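Long-range contact in dermonecrotic toxin (Pasteurella multocida, PDB 2EBF), which is a potent mitogen and osteolytic toxin inducing bone resorption, associated with severe atrophic rhinitis in pigs, its C-terminal region carrying a thiol protease-like catalytic triad: residues T333-Y338 / T513-P518. Residues are numbered along the deposited sequence; the frame is centred on the assembly and turned at random.
Sequences TESFDY and TGRPMP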
loop_
_atom_site.group_PDB
_atom_site.type_symbol
_atom_site.label_atom_id
_atom_site.label_comp_id
_atom_site.label_asym_id
_atom_site.label_seq_id
_atom_site.Cartn_x
_atom_site.Cartn_y
_atom_site.Cartn_z
ATOM N N THR A 333 5.832 6.572 5.204
ATOM C CA THR A 333 6.910 7.548 5.020
ATOM C C THR A 333 6.412 9.000 4.985
ATOM O O THR A 333 7.213 9.946 5.129
ATOM C CB THR A 333 7.705 7.306 3.717
ATOM O OG1 THR A 333 6.871 7.587 2.588
ATOM C CG2 THR A 333 8.231 5.873 3.636
ATOM N N GLU A 334 5.111 9.180 4.754
ATOM C CA GLU A 334 4.537 10.510 4.540
ATOM C C GLU A 334 4.695 11.410 5.753
ATOM O O GLU A 334 4.312 11.052 6.867
ATOM C CB GLU A 334 3.057 10.425 4.149
ATOM C CG GLU A 334 2.835 10.038 2.709
ATOM C CD GLU A 334 1.360 10.012 2.305
ATOM O OE1 GLU A 334 1.091 9.548 1.174
ATOM O OE2 GLU A 334 0.485 10.455 3.099
ATOM N N SER A 335 5.267 12.588 5.520
ATOM C CA SER A 335 5.471 13.570 6.580
ATOM C C SER A 335 6.163 12.969 7.813
ATOM O O SER A 335 5.840 13.330 8.954
ATOM C CB SER A 335 4.134 14.229 6.967
ATOM O OG SER A 335 3.659 15.054 5.905
ATOM N N PHE A 336 7.092 12.034 7.605
ATOM C CA PHE A 336 7.873 11.550 8.742
ATOM C C PHE A 336 8.720 12.719 9.202
ATOM O O PHE A 336 9.373 13.364 8.388
ATOM C CB PHE A 336 8.761 10.344 8.404
ATOM C CG PHE A 336 9.557 9.847 9.584
ATOM C CD1 PHE A 336 8.977 8.981 10.511
ATOM C CD2 PHE A 336 10.861 10.274 9.796
ATOM C CE1 PHE A 336 9.696 8.535 11.622
ATOM C CE2 PHE A 336 11.598 9.834 10.901
ATOM C CZ PHE A 336 11.012 8.962 11.819
ATOM N N ASP A 337 8.680 13.009 10.500
ATOM C CA ASP A 337 9.464 14.105 11.051
ATOM C C ASP A 337 10.783 13.558 11.601
ATOM O O ASP A 337 10.791 12.803 12.573
ATOM C CB ASP A 337 8.667 14.833 12.144
ATOM C CG ASP A 337 9.378 16.063 12.687
ATOM O OD1 ASP A 337 10.366 16.536 12.087
ATOM O OD2 ASP A 337 8.919 16.587 13.720
ATOM N N TYR A 338 11.884 13.940 10.953
ATOM C CA TYR A 338 13.229 13.555 11.380
ATOM C C TYR A 338 13.763 14.415 12.524
ATOM O O TYR A 338 14.827 14.128 13.075
ATOM C CB TYR A 338 14.207 13.694 10.228
ATOM C CG TYR A 338 14.233 12.560 9.242
ATOM C CD1 TYR A 338 13.418 12.579 8.116
ATOM C CD2 TYR A 338 15.117 11.495 9.405
ATOM C CE1 TYR A 338 13.464 11.544 7.172
ATOM C CE2 TYR A 338 15.175 10.458 8.470
ATOM C CZ TYR A 338 14.348 10.490 7.364
ATOM O OH TYR A 338 14.408 9.475 6.441
ATOM N N THR A 513 9.529 7.173 -1.875
ATOM C CA THR A 513 8.634 7.650 -2.951
ATOM C C THR A 513 8.334 9.133 -2.791
ATOM O O THR A 513 7.412 9.512 -2.081
ATOM C CB THR A 513 7.321 6.828 -2.984
ATOM O OG1 THR A 513 6.796 6.736 -1.654
ATOM C CG2 THR A 513 7.566 5.416 -3.517
ATOM N N GLY A 514 9.123 9.981 -3.449
ATOM C CA GLY A 514 8.937 11.429 -3.350
ATOM C C GLY A 514 9.535 12.017 -2.085
ATOM O O GLY A 514 9.404 13.216 -1.824
ATOM N N ARG A 515 10.210 11.170 -1.305
ATOM C CA ARG A 515 10.765 11.566 -0.010
ATOM C C ARG A 515 11.617 10.416 0.533
ATOM O O ARG A 515 11.653 9.347 -0.058
ATOM C CB ARG A 515 9.642 11.902 0.976
ATOM C CG ARG A 515 8.874 10.673 1.468
ATOM C CD ARG A 515 7.642 11.038 2.266
ATOM N NE ARG A 515 6.642 11.683 1.423
ATOM C CZ ARG A 515 5.775 11.031 0.652
ATOM N NH1 ARG A 515 5.769 9.698 0.617
ATOM N NH2 ARG A 515 4.909 11.715 -0.088
ATOM N N PRO A 516 12.338 10.640 1.640
ATOM C CA PRO A 516 13.117 9.520 2.154
ATOM C C PRO A 516 12.267 8.417 2.784
ATOM O O PRO A 516 11.169 8.672 3.291
ATOM C CB PRO A 516 14.028 10.174 3.213
ATOM C CG PRO A 516 13.938 11.688 2.951
ATOM C CD PRO A 516 12.543 11.873 2.426
ATOM N N MET A 517 12.788 7.196 2.729
ATOM C CA MET A 517 12.301 6.109 3.576
ATOM C C MET A 517 13.191 6.037 4.828
ATOM O O MET A 517 14.354 5.658 4.731
ATOM C CB MET A 517 12.357 4.786 2.815
ATOM C CG MET A 517 12.092 3.550 3.656
ATOM S SD MET A 517 10.411 3.583 4.289
ATOM C CE MET A 517 10.328 1.971 5.058
ATOM N N PRO A 518 12.649 6.406 6.000
ATOM C CA PRO A 518 13.459 6.381 7.217
ATOM C C PRO A 518 13.837 4.946 7.540
ATOM O O PRO A 518 13.156 4.021 7.091
ATOM C CB PRO A 518 12.512 6.938 8.291
ATOM C CG PRO A 518 11.423 7.635 7.528
ATOM C CD PRO A 518 11.273 6.853 6.270
HETATM O O HOH W 1 9.821 10.329 4.890
HETATM O O HOH W 2 8.299 6.121 0.332
HETATM O O HOH W 3 2.060 10.889 -0.860
#
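P518 lays its CG over one face of the F336 ring, 3.8 Å from the ring centroid, a CH-pi contact. F336 has CG anti to the backbone N (chi1 -180°), which carries the ring out to the proline, and Y523 of helix 520-524 meets that ring too. Next to it the Y338 hydroxyl drops between two prolines: OH lies 3.3 Å from P516 CB, while its polar partner is S509. Deeper in, T333 CG2 and M517 SD are pressed closer than van der Waals contact, at 3.2 Å. All this belongs to the C2 region of the toxin, where a type II turn, T333 to F336, leads on from helix 312-333 and meets the small hairpin 510-511/516-517. Water 1 donates to T333 O and P516 O. From buried T333, M517 and P518 the contact opens toward partly exposed E334 and R515. T333 OG1 donates to M330 O and accepts from R515 NH1 (3.1 Å, 151°) and water 2, which also takes the T513 N-H. E334 CG lies over one guanidinium face toward its rim, T513 O over the opposite face, also offset. E334 OE1, bonded to S168 OG, sits 4.6 Å from R515 NH2, well out of the guanidinium plane with no N-H aimed at it; water 3 donates to OE1 and accepts from NH2.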